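Local coordinates for computational designed protein based on evolution (Synthetic construct, PDB 6JCC) that is a de novo designed protein of no assigned function that folds into a six-helix bundle of the caspase recruitment domain (CARD) family, at residues F11-L16 with K89-P95; A17-A21 with P52-A56; P32-L37 with K65-E70. Residues are numbered along the deposited sequence.

Interaction 1 (F11-L16 with K89-P95); sequences FLLEIL and KLKKYLP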
ATOM      1  N   PHE A  11       5.488  -6.557   9.308  1.00 13.33           N
ATOM      2  CA  PHE A  11       4.045  -6.329   9.393  1.00 14.79           C
ATOM      3  C   PHE A  11       3.492  -5.536   8.231  1.00 12.96           C
ATOM      4  O   PHE A  11       2.440  -5.876   7.705  1.00 12.77           O
ATOM      5  CB  PHE A  11       3.674  -5.623  10.688  1.00 18.12           C
ATOM      6  CG  PHE A  11       3.365  -6.560  11.797  1.00 21.87           C
ATOM      7  CD1 PHE A  11       2.260  -7.383  11.713  1.00 24.79           C
ATOM      8  CD2 PHE A  11       4.174  -6.634  12.913  1.00 24.56           C
ATOM      9  CE1 PHE A  11       1.959  -8.264  12.729  1.00 27.97           C
ATOM     10  CE2 PHE A  11       3.881  -7.511  13.940  1.00 27.23           C
ATOM     11  CZ  PHE A  11       2.773  -8.330  13.846  1.00 28.88           C
ATOM     12  N   LEU A  12       4.192  -4.474   7.845  1.00 11.49           N
ATOM     13  CA  LEU A  12       3.772  -3.659   6.707  1.00 10.86           C
ATOM     14  C   LEU A  12       3.720  -4.503   5.438  1.00 10.40           C
ATOM     15  O   LEU A  12       2.753  -4.435   4.685  1.00 10.14           O
ATOM     16  CB  LEU A  12       4.699  -2.455   6.519  1.00 10.99           C
ATOM     17  CG  LEU A  12       4.385  -1.508   5.352  1.00 11.27           C
ATOM     18  CD1 LEU A  12       2.949  -1.001   5.386  1.00 11.30           C
ATOM     19  CD2 LEU A  12       5.360  -0.341   5.359  1.00 11.61           C
ATOM     20  N   LEU A  13       4.746  -5.321   5.224  1.00 10.01           N
ATOM     21  CA  LEU A  13       4.761  -6.249   4.094  1.00  9.83           C
ATOM     22  C   LEU A  13       3.612  -7.258   4.149  1.00 10.60           C
ATOM     23  O   LEU A  13       2.986  -7.529   3.131  1.00 10.79           O
ATOM     24  CB  LEU A  13       6.101  -6.983   4.014  1.00  9.74           C
ATOM     25  CG  LEU A  13       7.283  -6.146   3.532  1.00  9.82           C
ATOM     26  CD1 LEU A  13       8.574  -6.905   3.769  1.00  9.91           C
ATOM     27  CD2 LEU A  13       7.142  -5.779   2.063  1.00  9.72           C
ATOM     28  N   GLU A  14       3.336  -7.795   5.334  1.00 11.90           N
ATOM     29  CA  GLU A  14       2.235  -8.742   5.528  1.00 13.54           C
ATOM     30  C   GLU A  14       0.875  -8.108   5.240  1.00 13.03           C
ATOM     31  O   GLU A  14       0.021  -8.733   4.622  1.00 12.89           O
ATOM     32  CB  GLU A  14       2.255  -9.295   6.957  1.00 15.14           C
ATOM     33  N   ILE A  15       0.687  -6.871   5.689  1.00 12.16           N
ATOM     34  CA  ILE A  15      -0.568  -6.145   5.472  1.00 12.20           C
ATOM     35  C   ILE A  15      -0.770  -5.822   3.998  1.00 10.97           C
ATOM     36  O   ILE A  15      -1.868  -5.983   3.483  1.00 11.23           O
ATOM     37  CB  ILE A  15      -0.639  -4.865   6.328  1.00 13.91           C
ATOM     38  CG1 ILE A  15      -0.698  -5.255   7.802  1.00 15.76           C
ATOM     39  CG2 ILE A  15      -1.873  -4.034   5.992  1.00 14.00           C
ATOM     40  CD1 ILE A  15      -0.084  -4.236   8.715  1.00 17.73           C
ATOM     41  N   LEU A  16       0.285  -5.370   3.328  1.00 10.11           N
ATOM     42  CA  LEU A  16       0.217  -5.109   1.888  1.00  9.70           C
ATOM     43  C   LEU A  16      -0.125  -6.380   1.109  1.00  9.73           C
ATOM     44  O   LEU A  16      -0.967  -6.346   0.219  1.00 10.19           O
ATOM     45  CB  LEU A  16       1.524  -4.500   1.372  1.00  9.91           C
ATOM     46  CG  LEU A  16       1.844  -3.075   1.839  1.00 10.06           C
ATOM     47  CD1 LEU A  16       3.272  -2.704   1.474  1.00 10.65           C
ATOM     48  CD2 LEU A  16       0.869  -2.053   1.273  1.00  9.95           C
ATOM     49  N   LYS A  89      -4.822  -1.526  10.487  1.00 13.17           N
ATOM     50  CA  LYS A  89      -3.498  -2.159  10.540  1.00 14.57           C
ATOM     51  C   LYS A  89      -2.482  -1.411   9.684  1.00 14.05           C
ATOM     52  O   LYS A  89      -1.344  -1.205  10.107  1.00 14.90           O
ATOM     53  CB  LYS A  89      -3.565  -3.623  10.098  1.00 17.73           C
ATOM     54  CG  LYS A  89      -4.210  -4.543  11.118  1.00 21.95           C
ATOM     55  CD  LYS A  89      -4.475  -5.920  10.532  1.00 27.63           C
ATOM     56  CE  LYS A  89      -5.010  -6.891  11.574  1.00 33.31           C
ATOM     57  NZ  LYS A  89      -6.294  -6.449  12.186  1.00 36.53           N
ATOM     58  N   LEU A  90      -2.892  -1.002   8.487  1.00 13.54           N
ATOM     59  CA  LEU A  90      -2.000  -0.262   7.599  1.00 13.43           C
ATOM     60  C   LEU A  90      -1.595   1.087   8.190  1.00 14.16           C
ATOM     61  O   LEU A  90      -0.416   1.433   8.182  1.00 14.08           O
ATOM     62  CB  LEU A  90      -2.630  -0.060   6.225  1.00 13.41           C
ATOM     63  CG  LEU A  90      -1.720   0.578   5.174  1.00 14.02           C
ATOM     64  CD1 LEU A  90      -0.459  -0.234   4.911  1.00 14.19           C
ATOM     65  CD2 LEU A  90      -2.510   0.725   3.902  1.00 14.52           C
ATOM     66  N   LYS A  91      -2.570   1.834   8.707  1.00 15.52           N
ATOM     67  CA  LYS A  91      -2.303   3.118   9.372  1.00 17.40           C
ATOM     68  C   LYS A  91      -1.316   2.978  10.541  1.00 18.31           C
ATOM     69  O   LYS A  91      -0.464   3.846  10.743  1.00 19.68           O
ATOM     70  CB  LYS A  91      -3.612   3.757   9.856  1.00 18.59           C
ATOM     71  N   LYS A  92      -1.437   1.880  11.289  1.00 19.04           N
ATOM     72  CA  LYS A  92      -0.558   1.587  12.428  1.00 21.13           C
ATOM     73  C   LYS A  92       0.902   1.406  12.010  1.00 20.36           C
ATOM     74  O   LYS A  92       1.799   1.979  12.633  1.00 20.35           O
ATOM     75  CB  LYS A  92      -1.045   0.324  13.155  1.00 24.10           C
ATOM     76  CG  LYS A  92      -0.303  -0.028  14.440  1.00 28.07           C
ATOM     77  CD  LYS A  92      -0.727  -1.398  14.941  1.00 33.23           C
ATOM     78  CE  LYS A  92      -0.234  -1.669  16.351  1.00 38.17           C
ATOM     79  NZ  LYS A  92      -0.540  -3.063  16.781  1.00 41.90           N
ATOM     80  N   TYR A  93       1.132   0.611  10.966  1.00 19.40           N
ATOM     81  CA  TYR A  93       2.492   0.236  10.554  1.00 19.73           C
ATOM     82  C   TYR A  93       3.114   1.107   9.455  1.00 18.33           C
ATOM     83  O   TYR A  93       4.304   0.958   9.166  1.00 18.87           O
ATOM     84  CB  TYR A  93       2.530  -1.243  10.161  1.00 21.24           C
ATOM     85  CG  TYR A  93       2.291  -2.155  11.346  1.00 23.88           C
ATOM     86  CD1 TYR A  93       3.265  -2.321  12.331  1.00 25.50           C
ATOM     87  CD2 TYR A  93       1.087  -2.837  11.496  1.00 25.25           C
ATOM     88  CE1 TYR A  93       3.046  -3.148  13.425  1.00 27.71           C
ATOM     89  CE2 TYR A  93       0.859  -3.673  12.578  1.00 27.89           C
ATOM     90  CZ  TYR A  93       1.839  -3.823  13.543  1.00 28.88           C
ATOM     91  OH  TYR A  93       1.613  -4.647  14.620  1.00 30.04           O
ATOM     92  N   LEU A  94       2.341   2.021   8.868  1.00 17.29           N
ATOM     93  CA  LEU A  94       2.905   2.999   7.935  1.00 17.60           C
ATOM     94  C   LEU A  94       3.807   3.939   8.716  1.00 18.18           C
ATOM     95  O   LEU A  94       3.358   4.527   9.694  1.00 18.31           O
ATOM     96  CB  LEU A  94       1.825   3.842   7.247  1.00 17.97           C
ATOM     97  CG  LEU A  94       1.195   3.307   5.968  1.00 18.77           C
ATOM     98  CD1 LEU A  94       0.070   4.224   5.528  1.00 19.46           C
ATOM     99  CD2 LEU A  94       2.212   3.170   4.855  1.00 18.70           C
ATOM    100  N   PRO A  95       5.070   4.111   8.284  1.00 18.35           N
ATOM    101  CA  PRO A  95       5.974   5.031   8.970  1.00 19.09           C
ATOM    102  C   PRO A  95       5.868   6.446   8.392  1.00 21.03           C
ATOM    103  O   PRO A  95       6.880   7.080   8.081  1.00 21.48           O
ATOM    104  CB  PRO A  95       7.331   4.413   8.677  1.00 18.51           C
ATOM    105  CG  PRO A  95       7.176   3.949   7.268  1.00 18.09           C
ATOM    106  CD  PRO A  95       5.758   3.448   7.159  1.00 18.23           C
TER
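Residues 11-16 form part of helix 6-22, and residues 89-93 are the last turn of helix 84-93. The two short axes run nearly antiparallel, at 154°, and approach to 9.5 Å. The CA atoms of Leu12 and Tyr93 are 5.6 Å apart, those of Ile15 and Leu90 6.4 Å. Leu94 is the first residue to leave helical geometry, and Pro95 still packs on Leu12.

The side chains meet by apolar packing. Tyr93 makes the largest share of the contact. The Phe11 ring is nearly parallel to it, with planes at 11° and centroids 4.6 Å apart, but the rings are slid apart and barely overlap. Phe11 CB sits over the face of the Tyr93 ring, 3.5 Å from its centroid, in a CH-pi contact. Ile15 CD1 approaches Tyr93 CD2 to 3.3 Å. Deeper in, Leu12 CD1 touches Leu90 CD1 at 3.5 Å, and Leu12 CD2 reaches Pro95 CD at 4.2 Å. Leu12 also packs on Ile60 of helix 52-63, and Leu90 on Leu74 and Leu78 of helix 68-80, so the pairing leads into the shared core. The carbonyl oxygen of Tyr93 accepts a hydrogen bond from Gln8.

The contact therefore joins the first and last helices of the bundle by shape and hydrophobic burial. Leu12, Ile15 and Leu90 are buried, and the Phe11 and Tyr93 rings lie on the partly exposed side.

Interaction 2 (A17-A21 with P52-A56); sequences AEIIA and PEEQA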
ATOM      1  N   ALA A  17       0.503  -7.498   1.470  1.00  9.81           N
ATOM      2  CA  ALA A  17       0.188  -8.796   0.855  1.00 10.01           C
ATOM      3  C   ALA A  17      -1.263  -9.224   1.097  1.00 10.85           C
ATOM      4  O   ALA A  17      -1.918  -9.737   0.192  1.00 11.25           O
ATOM      5  CB  ALA A  17       1.145  -9.871   1.352  1.00  9.88           C
ATOM      6  N   GLU A  18      -1.755  -9.004   2.312  1.00 11.77           N
ATOM      7  CA  GLU A  18      -3.138  -9.330   2.662  1.00 13.48           C
ATOM      8  C   GLU A  18      -4.142  -8.470   1.892  1.00 12.73           C
ATOM      9  O   GLU A  18      -5.162  -8.977   1.429  1.00 12.55           O
ATOM     10  CB  GLU A  18      -3.356  -9.208   4.173  1.00 16.17           C
ATOM     11  CG  GLU A  18      -4.741  -9.626   4.644  1.00 19.80           C
ATOM     12  CD  GLU A  18      -4.865  -9.702   6.158  1.00 22.36           C
ATOM     13  OE1 GLU A  18      -3.909  -9.331   6.871  1.00 22.88           O
ATOM     14  OE2 GLU A  18      -5.938 -10.120   6.634  1.00 24.89           O
ATOM     15  N   ILE A  19      -3.853  -7.176   1.763  1.00 11.87           N
ATOM     16  CA  ILE A  19      -4.675  -6.278   0.938  1.00 11.48           C
ATOM     17  C   ILE A  19      -4.732  -6.808  -0.494  1.00 11.83           C
ATOM     18  O   ILE A  19      -5.816  -6.969  -1.055  1.00 12.08           O
ATOM     19  CB  ILE A  19      -4.139  -4.821   0.953  1.00 11.28           C
ATOM     20  CG1 ILE A  19      -4.374  -4.182   2.325  1.00 11.42           C
ATOM     21  CG2 ILE A  19      -4.821  -3.963  -0.113  1.00 11.41           C
ATOM     22  CD1 ILE A  19      -3.482  -2.992   2.607  1.00 11.48           C
ATOM     23  N   ILE A  20      -3.558  -7.085  -1.059  1.00 12.19           N
ATOM     24  CA  ILE A  20      -3.423  -7.597  -2.432  1.00 13.03           C
ATOM     25  C   ILE A  20      -4.203  -8.903  -2.645  1.00 13.45           C
ATOM     26  O   ILE A  20      -4.818  -9.092  -3.693  1.00 14.01           O
ATOM     27  CB  ILE A  20      -1.929  -7.773  -2.807  1.00 13.99           C
ATOM     28  CG1 ILE A  20      -1.264  -6.398  -2.964  1.00 14.71           C
ATOM     29  CG2 ILE A  20      -1.751  -8.571  -4.097  1.00 14.66           C
ATOM     30  CD1 ILE A  20       0.244  -6.420  -2.836  1.00 15.39           C
ATOM     31  N   ALA A  21      -4.183  -9.788  -1.650  1.00 13.63           N
ATOM     32  CA  ALA A  21      -4.932 -11.051  -1.719  1.00 14.48           C
ATOM     33  C   ALA A  21      -6.446 -10.850  -1.857  1.00 15.51           C
ATOM     34  O   ALA A  21      -7.124 -11.667  -2.481  1.00 16.21           O
ATOM     35  CB  ALA A  21      -4.633 -11.909  -0.499  1.00 14.87           C
ATOM     36  N   PRO A  52       1.101 -12.465  -3.736  1.00 21.25           N
ATOM     37  CA  PRO A  52       0.939 -11.193  -3.018  1.00 20.76           C
ATOM     38  C   PRO A  52       2.175 -10.726  -2.226  1.00 20.52           C
ATOM     39  O   PRO A  52       2.393  -9.522  -2.098  1.00 18.65           O
ATOM     40  CB  PRO A  52      -0.236 -11.469  -2.076  1.00 21.01           C
ATOM     41  CG  PRO A  52      -1.008 -12.552  -2.743  1.00 21.34           C
ATOM     42  CD  PRO A  52       0.012 -13.411  -3.428  1.00 21.60           C
ATOM     43  N   GLU A  53       2.977 -11.666  -1.729  1.00 22.11           N
ATOM     44  CA  GLU A  53       4.194 -11.337  -0.984  1.00 23.87           C
ATOM     45  C   GLU A  53       5.257 -10.665  -1.842  1.00 21.90           C
ATOM     46  O   GLU A  53       5.901  -9.716  -1.408  1.00 21.01           O
ATOM     47  CB  GLU A  53       4.789 -12.582  -0.328  1.00 28.41           C
ATOM     48  CG  GLU A  53       3.968 -13.109   0.839  1.00 33.56           C
ATOM     49  CD  GLU A  53       2.831 -14.041   0.445  1.00 36.20           C
ATOM     50  OE1 GLU A  53       2.097 -14.469   1.361  1.00 38.81           O
ATOM     51  OE2 GLU A  53       2.652 -14.349  -0.756  1.00 34.55           O
ATOM     52  N   GLU A  54       5.420 -11.145  -3.069  1.00 21.33           N
ATOM     53  CA  GLU A  54       6.438 -10.606  -3.969  1.00 21.82           C
ATOM     54  C   GLU A  54       5.979  -9.242  -4.468  1.00 17.63           C
ATOM     55  O   GLU A  54       6.782  -8.333  -4.634  1.00 16.47           O
ATOM     56  CB  GLU A  54       6.701 -11.520  -5.168  1.00 25.90           C
ATOM     57  CG  GLU A  54       6.692 -13.017  -4.897  1.00 29.93           C
ATOM     58  CD  GLU A  54       6.561 -13.831  -6.167  1.00 32.69           C
ATOM     59  OE1 GLU A  54       5.478 -14.381  -6.408  1.00 33.11           O
ATOM     60  OE2 GLU A  54       7.535 -13.898  -6.934  1.00 34.21           O
ATOM     61  N   GLN A  55       4.678  -9.123  -4.706  1.00 15.10           N
ATOM     62  CA  GLN A  55       4.062  -7.844  -5.064  1.00 14.07           C
ATOM     63  C   GLN A  55       4.270  -6.803  -3.966  1.00 12.67           C
ATOM     64  O   GLN A  55       4.604  -5.655  -4.256  1.00 12.36           O
ATOM     65  CB  GLN A  55       2.561  -8.007  -5.308  1.00 15.14           C
ATOM     66  CG  GLN A  55       2.190  -8.850  -6.512  1.00 16.38           C
ATOM     67  CD  GLN A  55       0.692  -8.966  -6.683  1.00 17.74           C
ATOM     68  OE1 GLN A  55      -0.009  -7.957  -6.717  1.00 17.89           O
ATOM     69  NE2 GLN A  55       0.186 -10.193  -6.781  1.00 19.00           N
ATOM     70  N   ALA A  56       4.064  -7.216  -2.714  1.00 11.68           N
ATOM     71  CA  ALA A  56       4.252  -6.336  -1.555  1.00 11.01           C
ATOM     72  C   ALA A  56       5.673  -5.786  -1.455  1.00 11.19           C
ATOM     73  O   ALA A  56       5.862  -4.619  -1.118  1.00 11.19           O
ATOM     74  CB  ALA A  56       3.879  -7.056  -0.267  1.00 10.79           C
TER
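Apolar side chains, Ile20, Ala17 and Pro52 above all, make most of this contact between helix 6-22 and the first turn of helix 52-63. Ala17 CB lies 4.0 Å from Pro52 CB and 4.2 Å from Ala56 CB. Ile20 CG2 meets Pro52 CB at 3.8 Å, and Ala21 CB reaches Pro52 CG at 4.3 Å. Pro52 is thus touched by residues 17, 20 and 21 of the other helix.

Several closest approaches are of carbon to backbone N or O atoms. The carbonyl oxygen of Ala17 lies 3.3 Å from Pro52 CB but accepts a hydrogen bond from Ala21 N within its own helix. Ile20 CG2 abuts Gln55 OE1 at 3.2 Å. Gln55 NE2 donates a hydrogen bond to Lys50 O, just ahead of the helix.

The short axes come within 8.4 Å and cross at 124°. Alanine at positions 17 and 56 leaves room for this close approach. Such oblique packing of helix 6-22 on helix 52-63 is consistent with the six-helix death fold.

Interaction 3 (P32-L37 with K65-E70); sequences PLRRGL and KLSPAE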
ATOM      1  N   PRO A  32      -2.878   8.593  -5.288  1.00  9.53           N
ATOM      2  CA  PRO A  32      -1.464   8.633  -5.663  1.00  9.44           C
ATOM      3  C   PRO A  32      -1.209   8.428  -7.163  1.00  8.30           C
ATOM      4  O   PRO A  32      -0.298   9.031  -7.704  1.00  7.77           O
ATOM      5  CB  PRO A  32      -0.828   7.506  -4.843  1.00 10.21           C
ATOM      6  CG  PRO A  32      -1.818   7.106  -3.824  1.00 10.76           C
ATOM      7  CD  PRO A  32      -3.133   7.726  -4.123  1.00 10.19           C
ATOM      8  N   LEU A  33      -2.022   7.603  -7.820  1.00  7.83           N
ATOM      9  CA  LEU A  33      -1.917   7.421  -9.274  1.00  7.81           C
ATOM     10  C   LEU A  33      -2.225   8.711 -10.042  1.00  8.32           C
ATOM     11  O   LEU A  33      -1.528   9.043 -10.993  1.00  7.92           O
ATOM     12  CB  LEU A  33      -2.815   6.278  -9.770  1.00  7.80           C
ATOM     13  CG  LEU A  33      -2.315   4.861  -9.465  1.00  8.07           C
ATOM     14  CD1 LEU A  33      -3.441   3.843  -9.574  1.00  7.82           C
ATOM     15  CD2 LEU A  33      -1.155   4.468 -10.369  1.00  8.55           C
ATOM     16  N   ARG A  34      -3.250   9.442  -9.615  1.00  9.11           N
ATOM     17  CA  ARG A  34      -3.564  10.751 -10.209  1.00 10.21           C
ATOM     18  C   ARG A  34      -2.476  11.780 -10.001  1.00 10.14           C
ATOM     19  O   ARG A  34      -2.370  12.723 -10.769  1.00 10.84           O
ATOM     20  CB  ARG A  34      -4.823  11.341  -9.606  1.00 11.87           C
ATOM     21  CG  ARG A  34      -6.072  10.602  -9.954  1.00 13.66           C
ATOM     22  CD  ARG A  34      -7.282  11.330  -9.409  1.00 15.39           C
ATOM     23  NE  ARG A  34      -8.372  10.388  -9.249  1.00 17.73           N
ATOM     24  CZ  ARG A  34      -9.552  10.664  -8.720  1.00 20.92           C
ATOM     25  NH1 ARG A  34      -9.830  11.884  -8.281  1.00 23.10           N
ATOM     26  NH2 ARG A  34     -10.460   9.702  -8.636  1.00 22.07           N
ATOM     27  N   ARG A  35      -1.709  11.608  -8.928  1.00 10.13           N
ATOM     28  CA  ARG A  35      -0.615  12.507  -8.573  1.00 10.60           C
ATOM     29  C   ARG A  35       0.767  11.986  -9.004  1.00 10.41           C
ATOM     30  O   ARG A  35       1.794  12.472  -8.530  1.00 10.99           O
ATOM     31  CB  ARG A  35      -0.689  12.795  -7.068  1.00 11.45           C
ATOM     32  CG  ARG A  35      -1.943  13.586  -6.720  1.00 13.00           C
ATOM     33  CD  ARG A  35      -2.388  13.450  -5.282  1.00 14.71           C
ATOM     34  NE  ARG A  35      -1.411  13.973  -4.343  1.00 15.31           N
ATOM     35  CZ  ARG A  35      -1.681  14.668  -3.233  1.00 15.41           C
ATOM     36  NH1 ARG A  35      -0.670  15.073  -2.481  1.00 15.67           N
ATOM     37  NH2 ARG A  35      -2.929  14.983  -2.865  1.00 15.25           N
ATOM     38  N   GLY A  36       0.788  11.014  -9.918  1.00 10.52           N
ATOM     39  CA  GLY A  36       2.021  10.553 -10.551  1.00 10.90           C
ATOM     40  C   GLY A  36       2.986   9.760  -9.686  1.00 11.18           C
ATOM     41  O   GLY A  36       4.189   9.799  -9.931  1.00 12.02           O
ATOM     42  N   LEU A  37       2.480   9.034  -8.688  1.00 11.98           N
ATOM     43  CA  LEU A  37       3.340   8.210  -7.819  1.00 13.02           C
ATOM     44  C   LEU A  37       4.143   7.212  -8.654  1.00 13.13           C
ATOM     45  O   LEU A  37       5.347   7.047  -8.467  1.00 13.52           O
ATOM     46  CB  LEU A  37       2.504   7.455  -6.778  1.00 14.24           C
ATOM     47  CG  LEU A  37       3.266   6.622  -5.736  1.00 15.73           C
ATOM     48  CD1 LEU A  37       4.027   7.530  -4.784  1.00 16.75           C
ATOM     49  CD2 LEU A  37       2.318   5.715  -4.965  1.00 16.41           C
ATOM     50  N   LYS A  65       6.910   6.400  -0.448  1.00  9.04           N
ATOM     51  CA  LYS A  65       6.978   7.721  -1.083  1.00  9.86           C
ATOM     52  C   LYS A  65       5.670   8.519  -1.002  1.00  8.95           C
ATOM     53  O   LYS A  65       5.614   9.649  -1.493  1.00  9.30           O
ATOM     54  CB  LYS A  65       7.414   7.581  -2.548  1.00 12.20           C
ATOM     55  CG  LYS A  65       8.817   7.014  -2.698  1.00 15.52           C
ATOM     56  CD  LYS A  65       9.409   7.261  -4.077  1.00 20.45           C
ATOM     57  CE  LYS A  65       8.691   6.480  -5.162  1.00 25.77           C
ATOM     58  NZ  LYS A  65       9.460   6.506  -6.438  1.00 30.94           N
ATOM     59  N   LEU A  66       4.629   7.961  -0.379  1.00  8.17           N
ATOM     60  CA  LEU A  66       3.348   8.664  -0.264  1.00  7.95           C
ATOM     61  C   LEU A  66       3.477   9.925   0.586  1.00  8.28           C
ATOM     62  O   LEU A  66       4.145   9.920   1.618  1.00  9.30           O
ATOM     63  CB  LEU A  66       2.279   7.764   0.362  1.00  7.87           C
ATOM     64  CG  LEU A  66       1.832   6.518  -0.407  1.00  8.15           C
ATOM     65  CD1 LEU A  66       1.067   5.579   0.515  1.00  8.31           C
ATOM     66  CD2 LEU A  66       0.986   6.871  -1.617  1.00  8.65           C
ATOM     67  N   SER A  67       2.822  10.998   0.149  1.00  8.05           N
ATOM     68  CA  SER A  67       2.658  12.190   0.974  1.00  8.20           C
ATOM     69  C   SER A  67       1.624  11.887   2.064  1.00  8.37           C
ATOM     70  O   SER A  67       0.902  10.892   1.967  1.00  8.58           O
ATOM     71  CB  SER A  67       2.183  13.364   0.127  1.00  8.15           C
ATOM     72  OG  SER A  67       0.826  13.204  -0.243  1.00  7.80           O
ATOM     73  N   PRO A  68       1.537  12.738   3.103  1.00  8.79           N
ATOM     74  CA  PRO A  68       0.531  12.512   4.147  1.00  9.02           C
ATOM     75  C   PRO A  68      -0.909  12.370   3.634  1.00  8.94           C
ATOM     76  O   PRO A  68      -1.615  11.452   4.049  1.00  9.34           O
ATOM     77  CB  PRO A  68       0.676  13.748   5.031  1.00  9.19           C
ATOM     78  CG  PRO A  68       2.122  14.079   4.924  1.00  9.26           C
ATOM     79  CD  PRO A  68       2.480  13.807   3.490  1.00  8.97           C
ATOM     80  N   ALA A  69      -1.323  13.259   2.734  1.00  8.84           N
ATOM     81  CA  ALA A  69      -2.672  13.206   2.152  1.00  8.95           C
ATOM     82  C   ALA A  69      -2.881  11.964   1.289  1.00  8.52           C
ATOM     83  O   ALA A  69      -3.970  11.395   1.268  1.00  9.26           O
ATOM     84  CB  ALA A  69      -2.958  14.459   1.341  1.00  9.24           C
ATOM     85  N   GLU A  70      -1.836  11.547   0.586  1.00  7.68           N
ATOM     86  CA  GLU A  70      -1.887  10.319  -0.211  1.00  7.50           C
ATOM     87  C   GLU A  70      -2.014   9.083   0.672  1.00  7.56           C
ATOM     88  O   GLU A  70      -2.760   8.163   0.349  1.00  7.99           O
ATOM     89  CB  GLU A  70      -0.653  10.201  -1.099  1.00  7.65           C
ATOM     90  CG  GLU A  70      -0.670  11.153  -2.278  1.00  8.14           C
ATOM     91  CD  GLU A  70       0.648  11.237  -3.014  1.00  9.03           C
ATOM     92  OE1 GLU A  70       1.688  10.771  -2.511  1.00  8.17           O
ATOM     93  OE2 GLU A  70       0.640  11.815  -4.113  1.00 10.88           O
TER
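Helix 30-34 ends here beside the start of helix 68-80. Gly36, with positive phi, is the C-prime residue of a Schellman motif, closed by Leu37 N to Pro32 O and Gly36 N to Leu33 O.

Arg35 leaves this turn with chi1 m and chi2 t. A p bend at chi3 turns its guanidinium across Glu70, whose CG lies over one face. Arg35 NE forms a salt bridge to Glu70 OE2 at 3.0 Å, though the hydrogen bond in it is weak. Glu70 is extended beyond an m chi1, so its OE1 also accepts a hydrogen bond from Ser67 N at 2.9 Å. Ser67 OG (chi1 p) accepts one from Glu70 N at 3.2 Å, forming a capping box.

Leu37 (t, p) and Leu66 (m, t) bring Leu37 CD2 within 3.8 Å of Leu66 CD2. Pro32 CG touches Leu66 CD2 at 3.6 Å.

The Glu70 carboxylate thus completes the capping box of its own helix and pairs with Arg35, just past helix 30-34, beside an apolar patch.

Interactions 1 and 2 share helix 6-22. Their centres are 12 Å apart, and they touch where Leu13 and Leu16 pack on Ala56 and where Leu90 meets Ile19. Helix 6-22 therefore holds helix 84-93 and helix 52-63 in one continuous core. Interaction 3 joins the end of helix 30-34 to the start of helix 68-80. Its centre is about 17 Å from that of interaction 1 and 19 Å from that of interaction 2, with the chain's centre between it and interaction 2. Along the sequence, the segments of interactions 2 and 3 alternate and all fall between those of interaction 1, so no contact is local in this CARD-like bundle.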